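Side-chain contacts in ABC transporter substrate-binding protein (Vibrio cholerae, PDB 3LKV), which probably serves as the periplasmic substrate-binding component of an ABC transporter and is found with phenylalanine in the cleft between its two lobes: residues A[123-126]-A[127-130]; A[207-210]-A[211-214]; A[226-229]-A[230-234]. All coordinates share one frame; numbering follows the deposited sequence.

Contact 1 of 3, residues A[123-126]-A[127-130]; sequences LSPV and EQHV
Pro125 and His129 meet at the first turn of helix 126-136. The proline carbonyl O lies over one face of the imidazole, 3.5 Å from His129 CG and offset toward the rim. The same O accepts the backbone N-H of His129 at 3.0 Å. Chi1 of -69° sets CG of His129 beside its own N, which turns the ring back over the start of the helix. There Pro125 CD reaches His129 NE2 at 3.8 Å and Ser124 CB reaches His129 CE1 at 4.1 Å. This side is tightly packed. His129 is buried, and both of its ring nitrogens have partners: ND1 bonds to Tyr198 OH and NE2 to Leu239 O, which fixes the ring's rotation. Val126 packs on Leu157 and Leu161 of helix 152-167, and its O takes the N-H of Val130 at 2.9 Å.

The looser side belongs to Gln128, an exposed residue. Its OE1 comes to 3.5 Å from Pro125 CB, at the side of the proline ring. Glu127 is partly exposed, yet its carboxylate is held by Lys167, Ser164 and His168. Pro125 is also the centre of an inverse gamma turn. The arrangement is a helix start with proline at the N-cap, after the short loop that follows strand 117-121.

Contact 2 of 3, residues A[207-210]-A[211-214]; sequences SAIE and GMIV
Ile209 touches both Met212 and Ile213, one turn further along helix 209-218. Met212 is a selenomethionine. The Ile209 side chain can be followed outward from the backbone. Its CB points away from residues 211-214, and the branches bring the chain back. With chi1 at -171°, CG1 lies opposite the backbone N and swings toward the next turn. Ile209 CG1 meets Ile213 CD1 at 4.0 Å; these two isoleucines lie side by side and point the same way. CG2 takes the place between N and the carbonyl carbon. Chi2 of 71° bends the chain at CG1, so that the terminal Ile209 CD1 comes to Met212 SE at 4.1 Å. Ile209 thus gives one carbon to each neighbour.

The backbone sets this spacing. Ile213 N donates to Ile209 O at 2.9 Å. Met212 N donates to Ala208 O at 3.1 Å, and Val214 N to Glu210 O at 3.0 Å. Ala208 is the N-cap. Gly211 adds no side chain on the turn between.

The apolar side faces inward. Met212 packs on Val183 and Thr187 of helix 183-191 and on Ile197 and Ala199 of strand 196-199. Ile209 and Ile213 also touch Arg233. Glu210 and Val214 are exposed. Glu210 makes a long, weak ion pair with Arg233.

This is the first turn of an amphipathic helix whose apolar side packs on helix 183-191 and on strand 196-199, an inner strand of the mixed sheet, in an alpha/beta lobe as in periplasmic binding proteins.

Contact 3 of 3, residues A[226-229]-A[230-234]; sequences AATS and YVERG
Ala227 and Tyr230 make the main contact, a CH-pi interaction. The methyl CB of Ala227 sits over the centre of the tyrosine ring, 3.9 Å from its centroid and 6° off the ring normal. Chi1 of -57° places the ring beside its own backbone N, and this carries it back beneath Ala227.

The backbone hydrogen bonds form a second group. Tyr230 N donates to Ala227 O at 2.9 Å. The donor stands well above the carbonyl plane, 55° out of it, and so does not use a lone pair. Glu232 N points to Thr228 O at 3.2 Å, but the position of that oxygen is less sure. The helix 228-232 is short and weakly bonded. A Schellman motif with Gly234 as its C-prime residue ends the helix; Gly234 N bonds to Val231 O. Gly234 has positive phi.

Looser van der Waals contacts make the third group. Thr228 CG2 comes to 3.9 Å from Glu232 OE2, the two side chains crossing at a slant. The exposed Glu232 folds back over the turn, and its OE1 comes to 3.7 Å from Ser229 CA. The aliphatic part of Arg233 reaches the same turn, with CG 3.7 Å from Ser229 O.

Beyond the segments, Tyr230 OH bonds to Leu200 O, and the ring packs on Ile209 and Ala199. The bound phenylalanine touches Tyr230. The ring is therefore held over one face by a methyl and at its hydroxyl by a hydrogen bond. It probably offers the bound phenylalanine a surface of limited freedom.

How the contacts relate
The three contacts follow one another along the chain, and none nests in or crosses another. Each closes a single local turn. Contact 1 comes first, where the chain leaves the parallel sheet at strand 117-121 and passes through helix 126-136 into the other lobe. Contact 2 opens helix 209-218. Contact 3 forms the short helix between strands 223-225 and 237-240, a beta-alpha-beta unit. Contact 3 lies between the others in space. Its Ala226 CB packs on His129 CE1 of contact 1 at 3.7 Å, and its Tyr230 CD1 on Ile209 CG1 of contact 2 at 3.8 Å. Contacts 1 and 2 do not touch. Contact 3 thus joins helix 126-136 to helix 209-218 within the mixed-sheet lobe.

Contact 1 of 3, residues A[123-126]-A[127-130]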
ATOM      1  N   LEU A 123       9.711   6.037  25.159  1.00 26.44           N
ATOM      2  CA  LEU A 123      10.823   6.404  26.022  1.00 26.75           C
ATOM      3  C   LEU A 123      11.612   5.153  26.384  1.00 26.71           C
ATOM      4  O   LEU A 123      11.028   4.261  26.895  1.00 27.24           O
ATOM      5  CB  LEU A 123      10.326   7.076  27.291  1.00 27.03           C
ATOM      6  CG  LEU A 123      11.456   7.372  28.299  1.00 29.83           C
ATOM      7  CD1 LEU A 123      12.478   8.307  27.662  1.00 25.96           C
ATOM      8  CD2 LEU A 123      10.924   7.967  29.617  1.00 33.36           C
ATOM      9  N   SER A 124      12.909   5.075  26.038  1.00 26.29           N
ATOM     10  CA  SER A 124      13.730   3.903  26.317  1.00 25.85           C
ATOM     11  C   SER A 124      14.027   3.764  27.802  1.00 25.47           C
ATOM     12  O   SER A 124      14.304   4.732  28.446  1.00 24.54           O
ATOM     13  CB  SER A 124      15.066   4.075  25.635  1.00 26.05           C
ATOM     14  OG  SER A 124      14.906   4.093  24.247  1.00 25.73           O
ATOM     15  N   PRO A 125      13.997   2.549  28.339  1.00 26.10           N
ATOM     16  CA  PRO A 125      14.493   2.355  29.709  1.00 26.05           C
ATOM     17  C   PRO A 125      16.034   2.266  29.707  1.00 26.15           C
ATOM     18  O   PRO A 125      16.637   1.171  29.748  1.00 25.02           O
ATOM     19  CB  PRO A 125      13.871   1.008  30.105  1.00 26.13           C
ATOM     20  CG  PRO A 125      13.835   0.239  28.774  1.00 27.34           C
ATOM     21  CD  PRO A 125      13.725   1.265  27.653  1.00 25.94           C
ATOM     22  N   VAL A 126      16.670   3.421  29.650  1.00 25.90           N
ATOM     23  CA  VAL A 126      18.126   3.478  29.499  1.00 25.77           C
ATOM     24  C   VAL A 126      18.848   2.743  30.681  1.00 26.63           C
ATOM     25  O   VAL A 126      19.767   1.963  30.461  1.00 24.83           O
ATOM     26  CB  VAL A 126      18.563   4.956  29.344  1.00 25.98           C
ATOM     27  CG1 VAL A 126      20.107   5.139  29.363  1.00 23.59           C
ATOM     28  CG2 VAL A 126      17.903   5.539  28.083  1.00 23.99           C
ATOM     29  N   GLU A 127      18.418   3.011  31.917  1.00 27.33           N
ATOM     30  CA  GLU A 127      18.989   2.359  33.107  1.00 28.49           C
ATOM     31  C   GLU A 127      18.976   0.837  32.958  1.00 28.18           C
ATOM     32  O   GLU A 127      19.969   0.133  33.183  1.00 27.85           O
ATOM     33  CB  GLU A 127      18.203   2.769  34.369  1.00 29.70           C
ATOM     34  CG  GLU A 127      18.561   1.992  35.699  1.00 31.33           C
ATOM     35  CD  GLU A 127      19.985   2.231  36.214  1.00 36.79           C
ATOM     36  OE1 GLU A 127      20.409   1.471  37.134  1.00 40.48           O
ATOM     37  OE2 GLU A 127      20.686   3.160  35.711  1.00 39.12           O
ATOM     38  N   GLN A 128      17.843   0.330  32.538  1.00 28.12           N
ATOM     39  CA  GLN A 128      17.731  -1.091  32.311  1.00 28.47           C
ATOM     40  C   GLN A 128      18.693  -1.561  31.189  1.00 28.00           C
ATOM     41  O   GLN A 128      19.300  -2.625  31.293  1.00 27.79           O
ATOM     42  CB  GLN A 128      16.265  -1.409  32.046  1.00 28.82           C
ATOM     43  CG  GLN A 128      15.867  -2.829  32.094  1.00 32.09           C
ATOM     44  CD  GLN A 128      14.355  -3.042  31.812  1.00 35.73           C
ATOM     45  OE1 GLN A 128      13.568  -2.091  31.695  1.00 36.51           O
ATOM     46  NE2 GLN A 128      13.963  -4.303  31.721  1.00 36.06           N
ATOM     47  N   HIS A 129      18.893  -0.753  30.156  1.00 26.77           N
ATOM     48  CA  HIS A 129      19.839  -1.123  29.117  1.00 26.60           C
ATOM     49  C   HIS A 129      21.300  -1.172  29.643  1.00 26.64           C
ATOM     50  O   HIS A 129      22.065  -2.040  29.261  1.00 25.73           O
ATOM     51  CB  HIS A 129      19.782  -0.152  27.921  1.00 25.98           C
ATOM     52  CG  HIS A 129      18.517  -0.236  27.126  1.00 26.07           C
ATOM     53  ND1 HIS A 129      18.146   0.734  26.226  1.00 25.07           N
ATOM     54  CD2 HIS A 129      17.542  -1.177  27.084  1.00 27.44           C
ATOM     55  CE1 HIS A 129      16.994   0.401  25.667  1.00 28.59           C
ATOM     56  NE2 HIS A 129      16.606  -0.760  26.166  1.00 27.27           N
ATOM     57  N   VAL A 130      21.685  -0.221  30.480  1.00 26.21           N
ATOM     58  CA  VAL A 130      23.023  -0.227  31.034  1.00 26.21           C
ATOM     59  C   VAL A 130      23.242  -1.456  31.913  1.00 27.34           C
ATOM     60  O   VAL A 130      24.320  -2.106  31.852  1.00 26.63           O
ATOM     61  CB  VAL A 130      23.260   1.028  31.854  1.00 26.19           C
ATOM     62  CG1 VAL A 130      24.593   0.935  32.656  1.00 24.26           C
ATOM     63  CG2 VAL A 130      23.206   2.254  30.907  1.00 24.37           C
TER

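Contact 2 of 3, residues A[207-210]-A[211-214]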
ATOM      1  N   SER A 207      18.993   5.071  10.711  1.00 24.74           N
ATOM      2  CA  SER A 207      19.043   5.047   9.263  1.00 26.07           C
ATOM      3  C   SER A 207      20.441   4.691   8.732  1.00 26.39           C
ATOM      4  O   SER A 207      20.619   4.484   7.551  1.00 27.67           O
ATOM      5  CB  SER A 207      18.572   6.405   8.728  1.00 26.54           C
ATOM      6  OG  SER A 207      19.633   7.350   8.892  1.00 34.27           O
ATOM      7  N   ALA A 208      21.433   4.616   9.604  1.00 26.20           N
ATOM      8  CA  ALA A 208      22.786   4.293   9.230  1.00 25.83           C
ATOM      9  C   ALA A 208      23.328   3.133  10.064  1.00 25.56           C
ATOM     10  O   ALA A 208      24.524   3.003  10.212  1.00 25.19           O
ATOM     11  CB  ALA A 208      23.673   5.525   9.416  1.00 25.63           C
ATOM     12  N   ILE A 209      22.455   2.298  10.602  1.00 24.98           N
ATOM     13  CA  ILE A 209      22.866   1.271  11.540  1.00 25.27           C
ATOM     14  C   ILE A 209      23.842   0.282  10.868  1.00 26.57           C
ATOM     15  O   ILE A 209      24.798  -0.173  11.496  1.00 26.99           O
ATOM     16  CB  ILE A 209      21.621   0.560  12.161  1.00 25.26           C
ATOM     17  CG1 ILE A 209      22.005  -0.364  13.309  1.00 23.96           C
ATOM     18  CG2 ILE A 209      20.819  -0.239  11.101  1.00 23.75           C
ATOM     19  CD1 ILE A 209      22.452   0.327  14.555  1.00 27.41           C
ATOM     20  N   GLU A 210      23.652  -0.000   9.582  1.00 27.74           N
ATOM     21  CA  GLU A 210      24.570  -0.905   8.864  1.00 29.37           C
ATOM     22  C   GLU A 210      26.001  -0.372   8.876  1.00 28.99           C
ATOM     23  O   GLU A 210      26.933  -1.125   9.094  1.00 27.96           O
ATOM     24  CB  GLU A 210      24.088  -1.218   7.435  1.00 30.38           C
ATOM     25  CG  GLU A 210      22.636  -1.790   7.420  1.00 36.24           C
ATOM     26  CD  GLU A 210      22.327  -2.803   6.300  1.00 43.61           C
ATOM     27  OE1 GLU A 210      23.221  -3.621   5.943  1.00 47.48           O
ATOM     28  OE2 GLU A 210      21.161  -2.799   5.811  1.00 46.89           O
ATOM     29  N   GLY A 211      26.154   0.929   8.642  1.00 28.40           N
ATOM     30  CA  GLY A 211      27.458   1.560   8.678  1.00 27.84           C
ATOM     31  C   GLY A 211      28.040   1.575  10.092  1.00 27.62           C
ATOM     32  O   GLY A 211      29.254   1.389  10.285  1.00 26.46           O
HETATM   33  N   MSE A 212      27.186   1.777  11.094  1.00 26.94           N
HETATM   34  CA  MSE A 212      27.669   1.708  12.462  1.00 27.28           C
HETATM   35  C   MSE A 212      28.241   0.312  12.735  1.00 27.33           C
HETATM   36  O   MSE A 212      29.279   0.168  13.351  1.00 25.94           O
HETATM   37  CB  MSE A 212      26.588   2.044  13.471  1.00 27.24           C
HETATM   38  CG  MSE A 212      26.932   1.700  14.891  1.00 27.65           C
HETATM   39 SE   MSE A 212      25.584   2.320  16.181  0.75 33.27          SE
HETATM   40  CE  MSE A 212      26.183   4.225  16.266  1.00 26.38           C
ATOM     41  N   ILE A 213      27.557  -0.704  12.258  1.00 27.88           N
ATOM     42  CA  ILE A 213      27.926  -2.059  12.591  1.00 28.99           C
ATOM     43  C   ILE A 213      29.184  -2.465  11.812  1.00 29.20           C
ATOM     44  O   ILE A 213      30.022  -3.201  12.336  1.00 29.37           O
ATOM     45  CB  ILE A 213      26.716  -3.036  12.435  1.00 29.26           C
ATOM     46  CG1 ILE A 213      25.843  -2.860  13.678  1.00 29.48           C
ATOM     47  CG2 ILE A 213      27.169  -4.504  12.284  1.00 30.18           C
ATOM     48  CD1 ILE A 213      24.515  -3.436  13.613  1.00 29.99           C
ATOM     49  N   VAL A 214      29.346  -1.912  10.616  1.00 28.52           N
ATOM     50  CA  VAL A 214      30.528  -2.199   9.840  1.00 28.55           C
ATOM     51  C   VAL A 214      31.743  -1.669  10.601  1.00 27.84           C
ATOM     52  O   VAL A 214      32.694  -2.399  10.786  1.00 27.40           O
ATOM     53  CB  VAL A 214      30.466  -1.613   8.389  1.00 28.93           C
ATOM     54  CG1 VAL A 214      31.899  -1.617   7.703  1.00 30.34           C
ATOM     55  CG2 VAL A 214      29.485  -2.419   7.544  1.00 28.24           C
TER

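Contact 3 of 3, residues A[226-229]-A[230-234]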
ATOM      1  N   ALA A 226      19.002  -0.454  21.256  1.00 23.84           N
ATOM      2  CA  ALA A 226      17.794  -0.027  21.994  1.00 23.36           C
ATOM      3  C   ALA A 226      16.535  -0.419  21.209  1.00 23.27           C
ATOM      4  O   ALA A 226      15.397  -0.225  21.667  1.00 25.26           O
ATOM      5  CB  ALA A 226      17.875   1.493  22.259  1.00 23.31           C
ATOM      6  N   ALA A 227      16.746  -0.953  20.016  1.00 22.13           N
ATOM      7  CA  ALA A 227      15.654  -1.347  19.122  1.00 22.94           C
ATOM      8  C   ALA A 227      15.980  -2.707  18.534  1.00 22.39           C
ATOM      9  O   ALA A 227      17.117  -2.965  18.167  1.00 23.49           O
ATOM     10  CB  ALA A 227      15.476  -0.320  17.978  1.00 21.25           C
ATOM     11  N   THR A 228      14.960  -3.517  18.370  1.00 23.58           N
ATOM     12  CA  THR A 228      15.041  -4.857  17.748  1.00 24.28           C
ATOM     13  C   THR A 228      15.552  -4.816  16.321  1.00 24.04           C
ATOM     14  O   THR A 228      16.315  -5.694  15.903  1.00 24.46           O
ATOM     15  CB  THR A 228      13.665  -5.490  17.748  1.00 24.75           C
ATOM     16  OG1 THR A 228      13.191  -5.494  19.086  1.00 27.46           O
ATOM     17  CG2 THR A 228      13.670  -6.910  17.200  1.00 24.05           C
ATOM     18  N   SER A 229      15.150  -3.797  15.571  1.00 23.76           N
ATOM     19  CA  SER A 229      15.650  -3.631  14.215  1.00 24.52           C
ATOM     20  C   SER A 229      17.195  -3.591  14.242  1.00 24.81           C
ATOM     21  O   SER A 229      17.845  -3.987  13.287  1.00 23.15           O
ATOM     22  CB  SER A 229      15.060  -2.380  13.548  1.00 25.28           C
ATOM     23  OG  SER A 229      15.249  -1.202  14.366  1.00 28.42           O
ATOM     24  N   TYR A 230      17.796  -3.150  15.336  1.00 24.93           N
ATOM     25  CA  TYR A 230      19.257  -3.105  15.341  1.00 25.95           C
ATOM     26  C   TYR A 230      19.905  -4.508  15.467  1.00 26.94           C
ATOM     27  O   TYR A 230      20.959  -4.741  14.875  1.00 27.44           O
ATOM     28  CB  TYR A 230      19.780  -2.197  16.427  1.00 25.15           C
ATOM     29  CG  TYR A 230      19.302  -0.760  16.392  1.00 24.47           C
ATOM     30  CD1 TYR A 230      18.775  -0.189  15.260  1.00 20.41           C
ATOM     31  CD2 TYR A 230      19.478   0.047  17.497  1.00 24.89           C
ATOM     32  CE1 TYR A 230      18.357   1.114  15.252  1.00 24.17           C
ATOM     33  CE2 TYR A 230      19.103   1.366  17.502  1.00 23.04           C
ATOM     34  CZ  TYR A 230      18.526   1.895  16.391  1.00 25.70           C
ATOM     35  OH  TYR A 230      18.160   3.209  16.437  1.00 22.76           O
ATOM     36  N   VAL A 231      19.262  -5.422  16.199  1.00 28.81           N
ATOM     37  CA  VAL A 231      19.775  -6.777  16.415  1.00 29.72           C
ATOM     38  C   VAL A 231      19.687  -7.519  15.092  1.00 30.57           C
ATOM     39  O   VAL A 231      20.621  -8.251  14.705  1.00 29.91           O
ATOM     40  CB  VAL A 231      19.045  -7.522  17.571  1.00 29.82           C
ATOM     41  CG1 VAL A 231      17.621  -7.882  17.192  1.00 32.25           C
ATOM     42  CG2 VAL A 231      19.728  -8.801  17.904  1.00 31.87           C
ATOM     43  N   GLU A 232      18.611  -7.249  14.352  1.00 31.60           N
ATOM     44  CA  GLU A 232      18.434  -7.805  13.011  1.00 32.65           C
ATOM     45  C   GLU A 232      19.641  -7.473  12.118  1.00 33.31           C
ATOM     46  O   GLU A 232      19.974  -8.267  11.241  1.00 33.04           O
ATOM     47  CB  GLU A 232      17.112  -7.327  12.361  1.00 32.90           C
ATOM     48  CG  GLU A 232      15.859  -8.102  12.857  1.00 35.24           C
ATOM     49  CD  GLU A 232      14.519  -7.338  12.701  0.40 34.81           C
ATOM     50  OE1 GLU A 232      14.432  -6.342  11.941  0.40 34.99           O
ATOM     51  OE2 GLU A 232      13.535  -7.756  13.348  0.40 34.26           O
ATOM     52  N   ARG A 233      20.332  -6.346  12.350  1.00 32.57           N
ATOM     53  CA  ARG A 233      21.443  -5.962  11.469  1.00 32.48           C
ATOM     54  C   ARG A 233      22.793  -6.247  12.061  1.00 31.62           C
ATOM     55  O   ARG A 233      23.781  -5.780  11.514  1.00 31.62           O
ATOM     56  CB  ARG A 233      21.391  -4.461  11.163  1.00 33.69           C
ATOM     57  CG  ARG A 233      20.169  -4.020  10.398  1.00 37.59           C
ATOM     58  CD  ARG A 233      20.110  -4.642   9.010  1.00 45.46           C
ATOM     59  NE  ARG A 233      18.837  -4.217   8.446  1.00 55.12           N
ATOM     60  CZ  ARG A 233      18.285  -4.639   7.304  1.00 60.60           C
ATOM     61  NH1 ARG A 233      17.108  -4.116   6.928  1.00 61.44           N
ATOM     62  NH2 ARG A 233      18.893  -5.562   6.540  1.00 63.46           N
ATOM     63  N   GLY A 234      22.849  -6.912  13.212  1.00 30.54           N
ATOM     64  CA  GLY A 234      24.145  -7.307  13.803  1.00 29.51           C
ATOM     65  C   GLY A 234      24.552  -6.799  15.178  1.00 28.13           C
ATOM     66  O   GLY A 234      25.622  -7.128  15.652  1.00 27.87           O
TER